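Local coordinates for CG14216 (Drosophila melanogaster, PDB 3P9Y), which dephosphorylates phosphoserine in the C-terminal domain of RNA polymerase II, and probably acts in RNA processing and termination, at residues 17-21 / 45-49; 41-46 / 58-62; 68-73 / 85-90; 127-133 / 194-198. The protein carries 2 engineered substitutions. One frame throughout, in Å; residues are numbered along the deposited sequence.

Interaction 1: 17-21 / 45-49; sequences SSNMN and RVKLP
Segment 17-21 supplies the five residues between cysteine and arginine of the CX5R phosphate-binding loop, in the LMW PTP-like fold. It is irregular and follows strand 11-16; Asp16 occupies the position of the motif's catalytic cysteine, so it is probably one of the engineered substitutions. Segment 45-49 includes the short strand 46-48. The closest CA pair is Ser18 to Val46, 4.5 Å. Ser17 (chi1 t) sends OG to a water, 3.0 Å from that OG, 2.9 Å from Ser18 OG and 2.7 Å from Arg45 O, to which it donates. Ser18 (chi1 m) points toward the strand. Its OG accepts a hydrogen bond from Lys47 N at 3.1 Å. Asn19 turns the loop with left-handed backbone angles (55/46). Met20 then points back toward the strand. Its CE meets Val46 CG1 and its CG meets Leu48 CD1, both at 3.7 Å. Asn21 runs on toward helix 22-32, away from the strand. Backbone N atoms of Ser17, Ser18, Met20 and Asn21 hydrogen-bond the modified side chain of the bound peptide, and the backbone of Lys47 hydrogen-bonds the peptide. Met20 and Leu48 also pack against helices 65-82 and 85-95, while strand 46-48 pairs with strand 57-59.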
loop_
_atom_site.group_PDB
_atom_site.type_symbol
_atom_site.label_atom_id
_atom_site.label_comp_id
_atom_site.label_asym_id
_atom_site.label_seq_id
_atom_site.Cartn_x
_atom_site.Cartn_y
_atom_site.Cartn_z
ATOM N N SER A 17 -3.233 -4.467 4.556
ATOM C CA SER A 17 -3.172 -5.442 5.638
ATOM C C SER A 17 -2.092 -6.507 5.439
ATOM O O SER A 17 -1.227 -6.679 6.296
ATOM C CB SER A 17 -4.531 -6.109 5.834
ATOM O OG SER A 17 -4.522 -6.901 7.009
ATOM N N SER A 18 -2.132 -7.214 4.314
ATOM C CA SER A 18 -1.245 -8.358 4.109
ATOM C C SER A 18 -0.103 -8.074 3.140
ATOM O O SER A 18 0.727 -8.947 2.886
ATOM C CB SER A 18 -2.048 -9.565 3.612
ATOM O OG SER A 18 -2.985 -9.989 4.588
ATOM N N ASN A 19 -0.063 -6.854 2.611
ATOM C CA ASN A 19 0.932 -6.450 1.620
ATOM C C ASN A 19 0.911 -7.407 0.433
ATOM O O ASN A 19 1.958 -7.849 -0.048
ATOM C CB ASN A 19 2.323 -6.399 2.254
ATOM C CG ASN A 19 3.365 -5.768 1.349
ATOM O OD1 ASN A 19 3.092 -4.860 0.566
ATOM N ND2 ASN A 19 4.577 -6.250 1.472
ATOM N N MET A 20 -0.298 -7.711 -0.030
ATOM C CA MET A 20 -0.526 -8.705 -1.079
ATOM C C MET A 20 -1.234 -8.117 -2.293
ATOM O O MET A 20 -0.757 -8.243 -3.415
ATOM C CB MET A 20 -1.380 -9.855 -0.542
ATOM C CG MET A 20 -0.577 -11.036 -0.040
ATOM S SD MET A 20 0.294 -11.904 -1.363
ATOM C CE MET A 20 1.448 -12.853 -0.384
ATOM N N ASN A 21 -2.388 -7.499 -2.069
ATOM C CA ASN A 21 -3.224 -7.035 -3.168
ATOM C C ASN A 21 -3.151 -5.526 -3.367
ATOM O O ASN A 21 -2.467 -5.047 -4.265
ATOM C CB ASN A 21 -4.677 -7.458 -2.936
ATOM C CG ASN A 21 -5.599 -7.030 -4.058
ATOM O OD1 ASN A 21 -5.196 -6.956 -5.220
ATOM N ND2 ASN A 21 -6.849 -6.753 -3.718
ATOM N N ARG A 45 -0.212 -11.255 10.349
ATOM C CA ARG A 45 0.232 -12.252 9.385
ATOM C C ARG A 45 -0.342 -11.983 7.999
ATOM O O ARG A 45 -1.345 -11.281 7.849
ATOM C CB ARG A 45 -0.188 -13.650 9.849
ATOM C CG ARG A 45 0.403 -14.061 11.187
ATOM C CD ARG A 45 -0.219 -15.348 11.698
ATOM N NE ARG A 45 0.309 -15.724 13.006
ATOM C CZ ARG A 45 -0.099 -16.782 13.703
ATOM N NH1 ARG A 45 -1.044 -17.578 13.219
ATOM N NH2 ARG A 45 0.441 -17.046 14.885
ATOM N N VAL A 46 0.305 -12.550 6.988
ATOM C CA VAL A 46 -0.182 -12.482 5.616
ATOM C C VAL A 46 -1.330 -13.467 5.428
ATOM O O VAL A 46 -1.206 -14.638 5.765
ATOM C CB VAL A 46 0.940 -12.816 4.619
ATOM C CG1 VAL A 46 0.426 -12.746 3.190
ATOM C CG2 VAL A 46 2.118 -11.876 4.822
ATOM N N LYS A 47 -2.445 -12.992 4.885
ATOM C CA LYS A 47 -3.642 -13.815 4.763
ATOM C C LYS A 47 -4.242 -13.754 3.364
ATOM O O LYS A 47 -4.693 -12.700 2.924
ATOM C CB LYS A 47 -4.696 -13.367 5.780
ATOM C CG LYS A 47 -4.315 -13.611 7.234
ATOM C CD LYS A 47 -5.507 -13.374 8.155
ATOM C CE LYS A 47 -5.234 -13.835 9.582
ATOM N NZ LYS A 47 -4.143 -13.065 10.246
ATOM N N LEU A 48 -4.247 -14.891 2.676
ATOM C CA LEU A 48 -4.891 -15.008 1.372
ATOM C C LEU A 48 -6.118 -15.901 1.483
ATOM O O LEU A 48 -6.162 -16.792 2.326
ATOM C CB LEU A 48 -3.929 -15.599 0.339
ATOM C CG LEU A 48 -2.787 -14.700 -0.128
ATOM C CD1 LEU A 48 -1.838 -14.392 1.008
ATOM C CD2 LEU A 48 -2.036 -15.353 -1.276
ATOM N N PRO A 49 -7.119 -15.670 0.626
ATOM C CA PRO A 49 -8.330 -16.497 0.643
ATOM C C PRO A 49 -8.021 -17.935 0.229
ATOM O O PRO A 49 -7.016 -18.175 -0.438
ATOM C CB PRO A 49 -9.229 -15.822 -0.394
ATOM C CG PRO A 49 -8.284 -15.132 -1.321
ATOM C CD PRO A 49 -7.133 -14.686 -0.470
HETATM O O HOH W 1 -3.520 -9.690 7.419
#

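Interaction 2: 41-46 / 58-62; sequences GTGERV and VYEFG
Two backbone hydrogen bonds join Val46 and Tyr59 as an antiparallel hydrogen-bonded pair, CA to CA 5.1 Å. Val46 N donates to Tyr59 O and Tyr59 N donates to Val46 O, each at 2.9 Å. Val58 CA adds a CA-H...O contact to Val46 O at 3.3 Å. Arg45 NE and Glu60 OE2 form a long, weak salt bridge at 3.3 Å; the oxygen lies out of the guanidinium plane. A water links Glu44 O (2.7 Å), Glu60 OE1 (2.7 Å) and Phe61 N (3.1 Å). Phe61 (chi1 m) lies just past strand 57-59; its ring reaches the 41-46 loop, near Gly41, Gly43 and Val46. Val46 CG2 sits over the ring face, 3.8 Å from the centroid, a CH-pi contact. Gly43 O is 3.1 Å from Phe61 CE2. Gly41 C is 4.2 Å from Phe61 CZ; a CB at Gly41 would be tight against that CZ. Consecutive in the chain, strands 46-48 and 57-59 make a two-stranded antiparallel beta hairpin with a long connection. Tyr59 lies on helix 65-82, and Thr42 touches helix 117-128.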
loop_
_atom_site.group_PDB
_atom_site.type_symbol
_atom_site.label_atom_id
_atom_site.label_comp_id
_atom_site.label_asym_id
_atom_site.label_seq_id
_atom_site.Cartn_x
_atom_site.Cartn_y
_atom_site.Cartn_z
ATOM N N GLY A 41 2.222 -4.143 4.896
ATOM C CA GLY A 41 0.938 -4.533 5.446
ATOM C C GLY A 41 0.983 -4.275 6.941
ATOM O O GLY A 41 2.059 -4.090 7.491
ATOM N N THR A 42 -0.170 -4.258 7.600
ATOM C CA THR A 42 -0.223 -3.961 9.030
ATOM C C THR A 42 -0.705 -5.153 9.858
ATOM O O THR A 42 -0.618 -5.137 11.083
ATOM C CB THR A 42 -1.140 -2.758 9.322
ATOM O OG1 THR A 42 -2.420 -2.969 8.714
ATOM C CG2 THR A 42 -0.532 -1.474 8.788
ATOM N N GLY A 43 -1.219 -6.180 9.191
ATOM C CA GLY A 43 -1.692 -7.369 9.877
ATOM C C GLY A 43 -0.590 -8.076 10.648
ATOM O O GLY A 43 0.596 -7.812 10.456
ATOM N N GLU A 44 -0.985 -8.982 11.533
ATOM C CA GLU A 44 -0.024 -9.791 12.266
ATOM C C GLU A 44 0.582 -10.820 11.321
ATOM O O GLU A 44 1.741 -11.200 11.462
ATOM C CB GLU A 44 -0.702 -10.484 13.451
ATOM C CG GLU A 44 -1.125 -9.528 14.557
ATOM C CD GLU A 44 -1.888 -10.218 15.675
ATOM O OE1 GLU A 44 -2.405 -11.337 15.451
ATOM O OE2 GLU A 44 -1.974 -9.636 16.779
ATOM N N ARG A 45 -0.212 -11.255 10.349
ATOM C CA ARG A 45 0.232 -12.252 9.385
ATOM C C ARG A 45 -0.342 -11.983 7.999
ATOM O O ARG A 45 -1.345 -11.281 7.849
ATOM C CB ARG A 45 -0.188 -13.650 9.849
ATOM C CG ARG A 45 0.403 -14.061 11.187
ATOM C CD ARG A 45 -0.219 -15.348 11.698
ATOM N NE ARG A 45 0.309 -15.724 13.006
ATOM C CZ ARG A 45 -0.099 -16.782 13.703
ATOM N NH1 ARG A 45 -1.044 -17.578 13.219
ATOM N NH2 ARG A 45 0.441 -17.046 14.885
ATOM N N VAL A 46 0.305 -12.550 6.988
ATOM C CA VAL A 46 -0.182 -12.482 5.616
ATOM C C VAL A 46 -1.330 -13.467 5.428
ATOM O O VAL A 46 -1.206 -14.638 5.765
ATOM C CB VAL A 46 0.940 -12.816 4.619
ATOM C CG1 VAL A 46 0.426 -12.746 3.190
ATOM C CG2 VAL A 46 2.118 -11.876 4.822
ATOM N N VAL A 58 -2.538 -18.813 5.466
ATOM C CA VAL A 58 -1.890 -17.832 6.327
ATOM C C VAL A 58 -0.390 -18.082 6.411
ATOM O O VAL A 58 0.050 -19.215 6.600
ATOM C CB VAL A 58 -2.484 -17.876 7.754
ATOM C CG1 VAL A 58 -1.848 -16.818 8.639
ATOM C CG2 VAL A 58 -3.995 -17.697 7.705
ATOM N N TYR A 59 0.390 -17.016 6.270
ATOM C CA TYR A 59 1.843 -17.107 6.318
ATOM C C TYR A 59 2.391 -15.981 7.172
ATOM O O TYR A 59 1.689 -15.014 7.462
ATOM C CB TYR A 59 2.431 -17.003 4.910
ATOM C CG TYR A 59 1.758 -17.902 3.904
ATOM C CD1 TYR A 59 2.293 -19.141 3.582
ATOM C CD2 TYR A 59 0.582 -17.513 3.278
ATOM C CE1 TYR A 59 1.677 -19.966 2.666
ATOM C CE2 TYR A 59 -0.040 -18.327 2.363
ATOM C CZ TYR A 59 0.511 -19.552 2.057
ATOM O OH TYR A 59 -0.116 -20.364 1.143
ATOM N N GLU A 60 3.651 -16.107 7.569
ATOM C CA GLU A 60 4.312 -15.067 8.337
ATOM C C GLU A 60 4.868 -14.034 7.372
ATOM O O GLU A 60 5.197 -14.361 6.235
ATOM C CB GLU A 60 5.455 -15.658 9.170
ATOM C CG GLU A 60 5.010 -16.665 10.228
ATOM C CD GLU A 60 4.254 -16.019 11.376
ATOM O OE1 GLU A 60 4.612 -14.887 11.773
ATOM O OE2 GLU A 60 3.303 -16.649 11.888
ATOM N N PHE A 61 4.967 -12.786 7.814
ATOM C CA PHE A 61 5.649 -11.782 7.023
ATOM C C PHE A 61 7.094 -12.229 6.879
ATOM O O PHE A 61 7.677 -12.760 7.821
ATOM C CB PHE A 61 5.556 -10.408 7.685
ATOM C CG PHE A 61 4.258 -9.703 7.421
ATOM C CD1 PHE A 61 4.120 -8.868 6.322
ATOM C CD2 PHE A 61 3.174 -9.882 8.261
ATOM C CE1 PHE A 61 2.928 -8.219 6.072
ATOM C CE2 PHE A 61 1.978 -9.239 8.019
ATOM C CZ PHE A 61 1.853 -8.404 6.920
ATOM N N GLY A 62 7.665 -12.038 5.695
ATOM C CA GLY A 62 9.005 -12.521 5.422
ATOM C C GLY A 62 9.007 -13.759 4.545
ATOM O O GLY A 62 10.018 -14.071 3.925
HETATM O O HOH W 2 3.996 -12.477 10.709
#

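Interaction 3: 68-73 / 85-90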
loop_
_atom_site.group_PDB
_atom_site.type_symbol
_atom_site.label_atom_id
_atom_site.label_comp_id
_atom_site.label_asym_id
_atom_site.label_seq_id
_atom_site.Cartn_x
_atom_site.Cartn_y
_atom_site.Cartn_z
ATOM N N ILE A 68 5.134 -18.814 -1.333
ATOM C CA ILE A 68 3.686 -18.854 -1.179
ATOM C C ILE A 68 3.070 -19.339 -2.485
ATOM O O ILE A 68 2.118 -20.113 -2.483
ATOM C CB ILE A 68 3.119 -17.475 -0.801
ATOM C CG1 ILE A 68 3.678 -17.037 0.558
ATOM C CG2 ILE A 68 1.597 -17.514 -0.772
ATOM C CD1 ILE A 68 3.284 -15.638 0.970
ATOM N N TYR A 69 3.638 -18.881 -3.596
ATOM C CA TYR A 69 3.209 -19.283 -4.931
ATOM C C TYR A 69 3.317 -20.796 -5.107
ATOM O O TYR A 69 2.372 -21.448 -5.546
ATOM C CB TYR A 69 4.081 -18.589 -5.978
ATOM C CG TYR A 69 3.685 -18.862 -7.410
ATOM C CD1 TYR A 69 3.014 -17.904 -8.157
ATOM C CD2 TYR A 69 3.992 -20.071 -8.023
ATOM C CE1 TYR A 69 2.655 -18.141 -9.470
ATOM C CE2 TYR A 69 3.635 -20.319 -9.340
ATOM C CZ TYR A 69 2.967 -19.347 -10.058
ATOM O OH TYR A 69 2.605 -19.576 -11.369
ATOM N N ARG A 70 4.481 -21.345 -4.770
ATOM C CA ARG A 70 4.714 -22.781 -4.873
ATOM C C ARG A 70 3.734 -23.528 -3.988
ATOM O O ARG A 70 3.193 -24.560 -4.379
ATOM C CB ARG A 70 6.145 -23.122 -4.456
ATOM C CG ARG A 70 7.197 -22.756 -5.486
ATOM C CD ARG A 70 8.598 -22.836 -4.898
ATOM N NE ARG A 70 9.632 -22.663 -5.917
ATOM C CZ ARG A 70 10.220 -23.662 -6.570
ATOM N NH1 ARG A 70 9.889 -24.923 -6.316
ATOM N NH2 ARG A 70 11.149 -23.401 -7.479
ATOM N N ASP A 71 3.500 -22.987 -2.797
ATOM C CA ASP A 71 2.621 -23.617 -1.823
ATOM C C ASP A 71 1.211 -23.807 -2.373
ATOM O O ASP A 71 0.627 -24.883 -2.248
ATOM C CB ASP A 71 2.562 -22.775 -0.551
ATOM C CG ASP A 71 1.841 -23.481 0.575
ATOM O OD1 ASP A 71 2.169 -24.655 0.842
ATOM O OD2 ASP A 71 0.950 -22.863 1.191
ATOM N N LEU A 72 0.664 -22.760 -2.980
ATOM C CA LEU A 72 -0.702 -22.804 -3.483
ATOM C C LEU A 72 -0.774 -23.609 -4.775
ATOM O O LEU A 72 -1.805 -24.199 -5.092
ATOM C CB LEU A 72 -1.232 -21.389 -3.724
ATOM C CG LEU A 72 -1.299 -20.464 -2.506
ATOM C CD1 LEU A 72 -1.884 -19.118 -2.899
ATOM C CD2 LEU A 72 -2.113 -21.094 -1.382
ATOM N N GLU A 73 0.323 -23.623 -5.521
ATOM C CA GLU A 73 0.370 -24.328 -6.793
ATOM C C GLU A 73 0.244 -25.828 -6.564
ATOM O O GLU A 73 -0.500 -26.515 -7.264
ATOM C CB GLU A 73 1.678 -24.015 -7.522
ATOM C CG GLU A 73 1.717 -24.504 -8.957
ATOM C CD GLU A 73 3.010 -24.140 -9.660
ATOM O OE1 GLU A 73 4.050 -24.016 -8.975
ATOM O OE2 GLU A 73 2.985 -23.981 -10.900
ATOM N N LEU A 85 -4.940 -15.764 -7.599
ATOM C CA LEU A 85 -3.886 -15.634 -6.594
ATOM C C LEU A 85 -2.484 -15.881 -7.147
ATOM O O LEU A 85 -1.536 -15.221 -6.739
ATOM C CB LEU A 85 -4.144 -16.566 -5.409
ATOM C CG LEU A 85 -5.453 -16.350 -4.644
ATOM C CD1 LEU A 85 -5.390 -17.034 -3.285
ATOM C CD2 LEU A 85 -5.753 -14.870 -4.474
ATOM N N LEU A 86 -2.340 -16.827 -8.067
ATOM C CA LEU A 86 -1.022 -17.125 -8.620
ATOM C C LEU A 86 -0.497 -15.950 -9.445
ATOM O O LEU A 86 0.686 -15.626 -9.383
ATOM C CB LEU A 86 -1.050 -18.411 -9.450
ATOM C CG LEU A 86 -1.259 -19.698 -8.638
ATOM C CD1 LEU A 86 -1.138 -20.928 -9.523
ATOM C CD2 LEU A 86 -0.270 -19.779 -7.483
ATOM N N HIS A 87 -1.375 -15.299 -10.199
ATOM C CA HIS A 87 -0.962 -14.127 -10.963
ATOM C C HIS A 87 -0.598 -12.986 -10.020
ATOM O O HIS A 87 0.396 -12.297 -10.230
ATOM C CB HIS A 87 -2.052 -13.665 -11.928
ATOM C CG HIS A 87 -1.748 -12.352 -12.580
ATOM N ND1 HIS A 87 -0.664 -12.169 -13.411
ATOM C CD2 HIS A 87 -2.373 -11.152 -12.508
ATOM C CE1 HIS A 87 -0.639 -10.917 -13.832
ATOM N NE2 HIS A 87 -1.666 -10.280 -13.300
ATOM N N MET A 88 -1.401 -12.793 -8.979
ATOM C CA MET A 88 -1.116 -11.764 -7.989
ATOM C C MET A 88 0.260 -11.990 -7.375
ATOM O O MET A 88 1.055 -11.062 -7.256
ATOM C CB MET A 88 -2.182 -11.757 -6.889
ATOM C CG MET A 88 -1.906 -10.768 -5.763
ATOM S SD MET A 88 -3.200 -10.774 -4.499
ATOM C CE MET A 88 -4.596 -10.184 -5.453
ATOM N N LEU A 89 0.535 -13.231 -6.989
ATOM C CA LEU A 89 1.789 -13.572 -6.338
ATOM C C LEU A 89 2.959 -13.416 -7.305
ATOM O O LEU A 89 4.059 -13.047 -6.907
ATOM C CB LEU A 89 1.730 -15.001 -5.792
ATOM C CG LEU A 89 0.842 -15.163 -4.553
ATOM C CD1 LEU A 89 0.327 -16.589 -4.422
ATOM C CD2 LEU A 89 1.588 -14.728 -3.291
ATOM N N ASP A 90 2.710 -13.691 -8.579
ATOM C CA ASP A 90 3.740 -13.562 -9.602
ATOM C C ASP A 90 4.090 -12.094 -9.815
ATOM O O ASP A 90 5.257 -11.731 -9.914
ATOM C CB ASP A 90 3.255 -14.173 -10.915
ATOM C CG ASP A 90 4.302 -14.110 -12.002
ATOM O OD1 ASP A 90 5.435 -14.579 -11.757
ATOM O OD2 ASP A 90 3.995 -13.589 -13.097
#
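Segments 68-73 and 85-90 are both helical and run antiparallel. Their axes approach to 9.7 Å, with 165° between their directions. Tyr69 and Leu86 have the closest CA atoms, 6.0 Å apart. Each segment keeps its own i to i-4 backbone hydrogen bonds, such as Leu72 N to Ile68 O at 3.1 Å and Asp90 N to Leu86 O at 2.9 Å. Helices 65-82 and 85-95 follow each other closely in the chain, so they form a helical hairpin. Tyr69 (chi1 t) brings its ring against Leu86 and Leu89. Leu86 CD2 lies over one face of the ring, 3.9 Å from the centroid, a CH-pi contact. Leu89 CB approaches the ring edge, 4.0 Å from Tyr69 CD1. Tyr69 CE1 also comes within 3.2 Å of Leu86 O. Deeper in the interface, Leu72 CD1 meets Leu89 CD1 at 3.7 Å and Leu85 CD1 at 4.1 Å. Ile68 CG2 touches Leu89 CD2 at 3.8 Å. Met20 packs on both Ile68 and Leu89, and Leu48 on both Leu72 and Leu89. Leu85 and Met88 also touch an apolar side chain of the bound peptide. Asp90 meets Tyr69 through CB, 4.3 Å from Tyr69 CE1, while its carboxylate makes a salt bridge with Arg93. The contact is therefore apolar and aromatic: it rests on shape fit and burial, without any polar bond between the two segments.

Interaction 4: 127-133 / 194-198; sequences MESMESV and SVLFY
This contact lies at the edge strand 192-197 of the mixed sheet, near the chain's C-terminus, where the end of helix 117-128 and the loop after it meet that last strand. Segment 127-133 starts as helix at Met127 and Glu128. It turns through Ser129, with Met130 N bonded to Met127 O at 3.3 Å, and is extended from Met130 to Ser132. Segment 194-198 is strand to Phe197 and ends at the carboxylate of Tyr198. Ser132 and Tyr198 have CA atoms 4.6 Å apart; Met127 and Leu196, 6.9 Å. Val133 N donates a hydrogen bond to Tyr198 O at 2.9 Å. Ser132 CA makes a CA-H...O contact with the same oxygen at 3.4 Å. Met127 (m, m, m) points toward the strand. Its CB lies 3.3 Å from Leu196 CD1. Its CE sits over the Tyr198 ring, 4.0 Å from the centroid, a CH-pi contact, and SD is 4.7 Å from that centroid and oblique, a Met-aromatic contact. Glu128 CG touches Leu196 CD2 at 3.7 Å. Tyr198 (chi1 m) hydrogen-bonds through OH to Phe109 N. Strand 192-197 runs antiparallel to strand 137-142. Helix 117-128 is the crossover between parallel strands 111-114 and 137-142, so the contact is helix-on-sheet packing at the edge of a beta-alpha-beta unit.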
loop_
_atom_site.group_PDB
_atom_site.type_symbol
_atom_site.label_atom_id
_atom_site.label_comp_id
_atom_site.label_asym_id
_atom_site.label_seq_id
_atom_site.Cartn_x
_atom_site.Cartn_y
_atom_site.Cartn_z
ATOM N N MET A 127 2.991 4.996 14.674
ATOM C CA MET A 127 3.803 6.197 14.547
ATOM C C MET A 127 3.810 6.989 15.851
ATOM O O MET A 127 4.833 7.547 16.245
ATOM C CB MET A 127 3.261 7.078 13.421
ATOM C CG MET A 127 3.581 6.588 12.013
ATOM S SD MET A 127 5.334 6.711 11.622
ATOM C CE MET A 127 5.654 8.445 11.936
ATOM N N GLU A 128 2.659 7.037 16.512
ATOM C CA GLU A 128 2.512 7.792 17.750
ATOM C C GLU A 128 3.255 7.128 18.904
ATOM O O GLU A 128 3.726 7.804 19.816
ATOM C CB GLU A 128 1.030 7.960 18.097
ATOM C CG GLU A 128 0.323 9.019 17.263
ATOM C CD GLU A 128 -1.139 9.187 17.637
ATOM O OE1 GLU A 128 -1.725 8.246 18.217
ATOM O OE2 GLU A 128 -1.707 10.260 17.341
ATOM N N SER A 129 3.366 5.804 18.857
ATOM C CA SER A 129 4.041 5.051 19.909
ATOM C C SER A 129 5.539 5.319 19.901
ATOM O O SER A 129 6.246 4.970 20.844
ATOM C CB SER A 129 3.798 3.552 19.735
ATOM O OG SER A 129 4.751 2.964 18.855
ATOM N N MET A 130 6.020 5.926 18.823
ATOM C CA MET A 130 7.447 6.170 18.645
ATOM C C MET A 130 7.789 7.603 19.016
ATOM O O MET A 130 7.194 8.544 18.493
ATOM C CB MET A 130 7.843 5.911 17.189
ATOM C CG MET A 130 7.468 4.523 16.680
ATOM S SD MET A 130 8.839 3.353 16.703
ATOM C CE MET A 130 9.970 4.122 15.545
ATOM N N GLU A 131 8.747 7.772 19.920
ATOM C CA GLU A 131 9.171 9.101 20.329
ATOM C C GLU A 131 9.838 9.794 19.148
ATOM O O GLU A 131 10.822 9.293 18.606
ATOM C CB GLU A 131 10.147 9.014 21.501
ATOM C CG GLU A 131 10.082 10.201 22.448
ATOM C CD GLU A 131 8.816 10.205 23.283
ATOM O OE1 GLU A 131 8.382 9.110 23.707
ATOM O OE2 GLU A 131 8.257 11.298 23.517
ATOM N N SER A 132 9.301 10.938 18.742
ATOM C CA SER A 132 9.855 11.668 17.612
ATOM C C SER A 132 11.122 12.395 18.044
ATOM O O SER A 132 11.157 13.017 19.105
ATOM C CB SER A 132 8.830 12.649 17.040
ATOM O OG SER A 132 8.641 13.767 17.886
ATOM N N VAL A 133 12.162 12.310 17.222
ATOM C CA VAL A 133 13.469 12.829 17.589
ATOM C C VAL A 133 14.120 13.603 16.446
ATOM O O VAL A 133 15.319 13.878 16.482
ATOM C CB VAL A 133 14.407 11.686 18.008
ATOM C CG1 VAL A 133 13.816 10.929 19.185
ATOM C CG2 VAL A 133 14.648 10.746 16.841
ATOM N N SER A 194 -3.561 12.691 8.783
ATOM C CA SER A 194 -2.877 13.006 10.028
ATOM C C SER A 194 -1.455 13.428 9.708
ATOM O O SER A 194 -0.845 12.910 8.771
ATOM C CB SER A 194 -2.847 11.792 10.957
ATOM O OG SER A 194 -4.151 11.437 11.373
ATOM N N VAL A 195 -0.936 14.377 10.479
ATOM C CA VAL A 195 0.474 14.730 10.400
ATOM C C VAL A 195 1.191 14.168 11.617
ATOM O O VAL A 195 0.875 14.525 12.751
ATOM C CB VAL A 195 0.685 16.250 10.368
ATOM C CG1 VAL A 195 2.148 16.566 10.120
ATOM C CG2 VAL A 195 -0.192 16.890 9.300
ATOM N N LEU A 196 2.151 13.285 11.378
ATOM C CA LEU A 196 2.959 12.726 12.452
ATOM C C LEU A 196 4.408 13.141 12.251
ATOM O O LEU A 196 4.732 13.826 11.285
ATOM C CB LEU A 196 2.818 11.209 12.474
ATOM C CG LEU A 196 1.371 10.772 12.704
ATOM C CD1 LEU A 196 1.140 9.348 12.239
ATOM C CD2 LEU A 196 1.001 10.932 14.172
ATOM N N PHE A 197 5.278 12.740 13.168
ATOM C CA PHE A 197 6.666 13.175 13.125
ATOM C C PHE A 197 7.611 12.037 13.474
ATOM O O PHE A 197 7.345 11.253 14.381
ATOM C CB PHE A 197 6.887 14.344 14.089
ATOM C CG PHE A 197 6.087 15.573 13.747
ATOM C CD1 PHE A 197 6.620 16.559 12.935
ATOM C CD2 PHE A 197 4.804 15.738 14.237
ATOM C CE1 PHE A 197 5.887 17.687 12.617
ATOM C CE2 PHE A 197 4.067 16.863 13.924
ATOM C CZ PHE A 197 4.609 17.839 13.111
ATOM N N TYR A 198 8.716 11.952 12.743
ATOM C CA TYR A 198 9.776 11.013 13.074
ATOM C C TYR A 198 10.709 11.647 14.089
ATOM O O TYR A 198 11.519 10.956 14.704
ATOM C CB TYR A 198 10.571 10.628 11.829
ATOM C CG TYR A 198 9.803 9.787 10.841
ATOM C CD1 TYR A 198 9.583 8.439 11.073
ATOM C CD2 TYR A 198 9.311 10.340 9.670
ATOM C CE1 TYR A 198 8.886 7.662 10.165
ATOM C CE2 TYR A 198 8.616 9.571 8.755
ATOM C CZ TYR A 198 8.405 8.236 9.009
ATOM O OH TYR A 198 7.715 7.471 8.097
ATOM O OXT TYR A 198 10.678 12.861 14.299
HETATM O O HOH W 3 10.118 8.120 15.863
#

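Overall arrangement
Interactions 1, 2 and 3 form one cluster by the phosphate-binding loop. Interactions 1 and 2 share Arg45 and Val46, their centres are 6 Å apart, and Ser17 O probably accepts a hydrogen bond from Gly43 N at 2.9 Å. Interaction 3 lies 12 Å from interaction 1, centre to centre. Met20 bridges them: its CE is 3.5 Å from Leu89 CD2 and 3.6 Å from Ile68 CD1. Tyr59 OH and Asp71 OD2, 2.7 Å apart, tie interactions 2 and 3. The phosphopeptide touches residues of interactions 1 and 3. Interaction 4 stands apart: centre to centre, 26 Å from interaction 1, 36 Å from interaction 3 and 23 Å from interaction 2, with nearest atoms about 9 Å apart.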